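Local coordinates for protein probable intron-encoded endonuclease 1 (Wickerhamomyces canadensis, PDB 6X1J) that acts as a LAGLIDADG homing endonuclease that cleaves its DNA recognition sequence in the homing of a mitochondrial 21S rRNA gene intron, at residues 68-71 and 72-76. Numbering follows the deposited sequence.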
ATOM      1  N   LYS A  68      -3.836 -14.153   1.161  1.00 30.39           N
ATOM      2  CA  LYS A  68      -4.385 -14.252   2.531  1.00 29.24           C
ATOM      3  C   LYS A  68      -3.294 -13.908   3.525  1.00 27.03           C
ATOM      4  O   LYS A  68      -3.546 -13.161   4.499  1.00 34.89           O
ATOM      5  CB  LYS A  68      -4.890 -15.676   2.778  1.00 34.21           C
ATOM      6  CG  LYS A  68      -5.573 -15.922   4.123  1.00 35.43           C
ATOM      7  CD  LYS A  68      -6.109 -17.360   4.249  1.00 39.59           C
ATOM      8  CE  LYS A  68      -7.001 -17.577   5.458  1.00 38.18           C
ATOM      9  NZ  LYS A  68      -6.166 -17.926   6.621  1.00 42.97           N
ATOM     10  N   ALA A  69      -2.119 -14.473   3.357  1.00 26.09           N
ATOM     11  CA  ALA A  69      -1.022 -14.208   4.306  1.00 26.42           C
ATOM     12  C   ALA A  69      -0.743 -12.703   4.294  1.00 29.94           C
ATOM     13  O   ALA A  69      -0.519 -12.170   5.364  1.00 28.78           O
ATOM     14  CB  ALA A  69       0.164 -15.042   3.975  1.00 27.70           C
ATOM     15  N   TYR A  70      -0.855 -12.023   3.137  1.00 28.83           N
ATOM     16  CA  TYR A  70      -0.475 -10.586   3.020  1.00 26.45           C
ATOM     17  C   TYR A  70      -1.465  -9.693   3.782  1.00 25.45           C
ATOM     18  O   TYR A  70      -1.010  -8.872   4.606  1.00 24.68           O
ATOM     19  CB  TYR A  70      -0.340 -10.124   1.562  1.00 25.82           C
ATOM     20  CG  TYR A  70       0.199  -8.715   1.429  1.00 26.22           C
ATOM     21  CD1 TYR A  70       1.386  -8.348   2.048  1.00 26.83           C
ATOM     22  CD2 TYR A  70      -0.464  -7.741   0.697  1.00 25.96           C
ATOM     23  CE1 TYR A  70       1.898  -7.063   1.943  1.00 26.20           C
ATOM     24  CE2 TYR A  70       0.038  -6.453   0.585  1.00 24.86           C
ATOM     25  CZ  TYR A  70       1.220  -6.107   1.208  1.00 25.27           C
ATOM     26  OH  TYR A  70       1.722  -4.833   1.108  1.00 24.00           O
ATOM     27  N   ILE A  71      -2.775  -9.815   3.504  1.00 24.56           N
ATOM     28  CA  ILE A  71      -3.802  -9.035   4.234  1.00 27.00           C
ATOM     29  C   ILE A  71      -3.705  -9.304   5.740  1.00 26.69           C
ATOM     30  O   ILE A  71      -3.894  -8.338   6.533  1.00 25.82           O
ATOM     31  CB  ILE A  71      -5.224  -9.264   3.693  1.00 26.98           C
ATOM     32  CG1 ILE A  71      -6.186  -8.215   4.251  1.00 26.24           C
ATOM     33  CG2 ILE A  71      -5.705 -10.661   4.014  1.00 28.45           C
ATOM     34  CD1 ILE A  71      -7.512  -8.088   3.469  1.00 28.16           C
ATOM     35  N   GLU A  72      -3.426 -10.525   6.163  1.00 25.36           N
ATOM     36  CA  GLU A  72      -3.334 -10.816   7.621  1.00 29.56           C
ATOM     37  C   GLU A  72      -2.112 -10.102   8.236  1.00 29.95           C
ATOM     38  O   GLU A  72      -2.219  -9.548   9.381  1.00 27.54           O
ATOM     39  CB  GLU A  72      -3.249 -12.319   7.890  1.00 30.16           C
ATOM     40  CG  GLU A  72      -4.563 -13.048   7.724  1.00 34.94           C
ATOM     41  CD  GLU A  72      -4.439 -14.565   7.824  1.00 37.81           C
ATOM     42  OE1 GLU A  72      -3.326 -15.076   8.160  1.00 38.15           O
ATOM     43  OE2 GLU A  72      -5.432 -15.232   7.534  1.00 37.82           O
ATOM     44  N   HIS A  73      -1.033  -9.988   7.466  1.00 26.82           N
ATOM     45  CA  HIS A  73       0.158  -9.184   7.846  1.00 29.30           C
ATOM     46  C   HIS A  73      -0.188  -7.678   7.990  1.00 29.31           C
ATOM     47  O   HIS A  73       0.295  -7.054   8.957  1.00 27.72           O
ATOM     48  CB  HIS A  73       1.262  -9.399   6.813  1.00 28.32           C
ATOM     49  CG  HIS A  73       2.431  -8.511   7.048  1.00 28.10           C
ATOM     50  ND1 HIS A  73       3.348  -8.754   8.064  1.00 27.80           N
ATOM     51  CD2 HIS A  73       2.819  -7.382   6.418  1.00 25.49           C
ATOM     52  CE1 HIS A  73       4.280  -7.828   8.029  1.00 25.19           C
ATOM     53  NE2 HIS A  73       3.970  -6.965   7.035  1.00 27.37           N
ATOM     54  N   ILE A  74      -0.928  -7.104   7.035  1.00 31.43           N
ATOM     55  CA  ILE A  74      -1.276  -5.647   7.014  1.00 32.63           C
ATOM     56  C   ILE A  74      -2.164  -5.359   8.241  1.00 34.06           C
ATOM     57  O   ILE A  74      -1.842  -4.456   9.048  1.00 31.44           O
ATOM     58  CB  ILE A  74      -1.950  -5.272   5.676  1.00 33.14           C
ATOM     59  CG1 ILE A  74      -0.996  -5.420   4.482  1.00 32.85           C
ATOM     60  CG2 ILE A  74      -2.531  -3.870   5.753  1.00 35.22           C
ATOM     61  CD1 ILE A  74       0.210  -4.521   4.543  1.00 32.01           C
ATOM     62  N   VAL A  75      -3.189  -6.182   8.442  1.00 32.67           N
ATOM     63  CA  VAL A  75      -4.055  -6.101   9.647  1.00 31.46           C
ATOM     64  C   VAL A  75      -3.212  -6.159  10.927  1.00 31.07           C
ATOM     65  O   VAL A  75      -3.508  -5.343  11.808  1.00 29.86           O
ATOM     66  CB  VAL A  75      -5.205  -7.109   9.614  1.00 31.33           C
ATOM     67  CG1 VAL A  75      -5.878  -7.228  10.974  1.00 38.10           C
ATOM     68  CG2 VAL A  75      -6.235  -6.708   8.577  1.00 31.43           C
ATOM     69  N   ARG A  76      -2.198  -7.014  11.064  1.00 33.11           N
ATOM     70  CA  ARG A  76      -1.359  -7.001  12.305  1.00 31.11           C
ATOM     71  C   ARG A  76      -0.644  -5.644  12.410  1.00 30.75           C
ATOM     72  O   ARG A  76      -0.669  -5.082  13.520  1.00 25.98           O
ATOM     73  CB  ARG A  76      -0.394  -8.184  12.417  1.00 33.12           C
ATOM     74  CG  ARG A  76      -1.060  -9.496  12.831  1.00 39.68           C
ATOM     75  CD  ARG A  76      -0.171 -10.726  13.089  1.00 41.02           C
ATOM     76  NE  ARG A  76       0.786 -11.021  12.016  1.00 46.83           N
ATOM     77  CZ  ARG A  76       0.553 -11.737  10.892  1.00 51.88           C
ATOM     78  NH1 ARG A  76       1.517 -11.881   9.993  1.00 48.63           N
ATOM     79  NH2 ARG A  76      -0.631 -12.284  10.642  1.00 51.94           N
TER
HETATM   80  O   HOH W   1       0.626 -13.338   7.297  1.00 27.82           O
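Lys68 and Glu72, one helical turn apart, form a salt bridge: Lys68 NZ lies 2.9 Å from Glu72 OE2, on the syn lone pair of that oxygen. The lysine chain runs extended to CE and then bends at chi4 (-87°), which turns the ammonium group back onto the carboxylate. With an alanine in place of Glu72, the Lys68 ammonium is likely to lose this charged mate and its flexible chain to swing more freely. On another side of the turn, Ile74 lies over one face of the Tyr70 ring; its CG1 is 4.1 Å from the ring centroid and 14° off the normal, evidence for a CH-pi contact. Ile74 CD1 reaches farther out, 3.8 Å from Tyr70 OH. Beneath these pairs, i to i+4 backbone bonds hold the spacing, Ile74 N donating to Tyr70 O at 3.0 Å and Val75 N to Ile71 O with a nearly straight 174° at the hydrogen. The segments belong to helix 68-77 of the LAGLIDADG fold, which packs Ile71 and Ile74 against Phe63 and Trp65 of strand 60-65. A water sits at the edge of the Arg76 guanidinium, in its plane, and accepts from Arg76 NH1 at 3.2 Å; its approach to Ala69 O is doubtfully short. Farther out, Tyr70 OH is hydrogen-bonded to Asp147, a ligand of a bound potassium ion, and His73 NE2 to the hydroxyl of Tyr143 on helix 138-148.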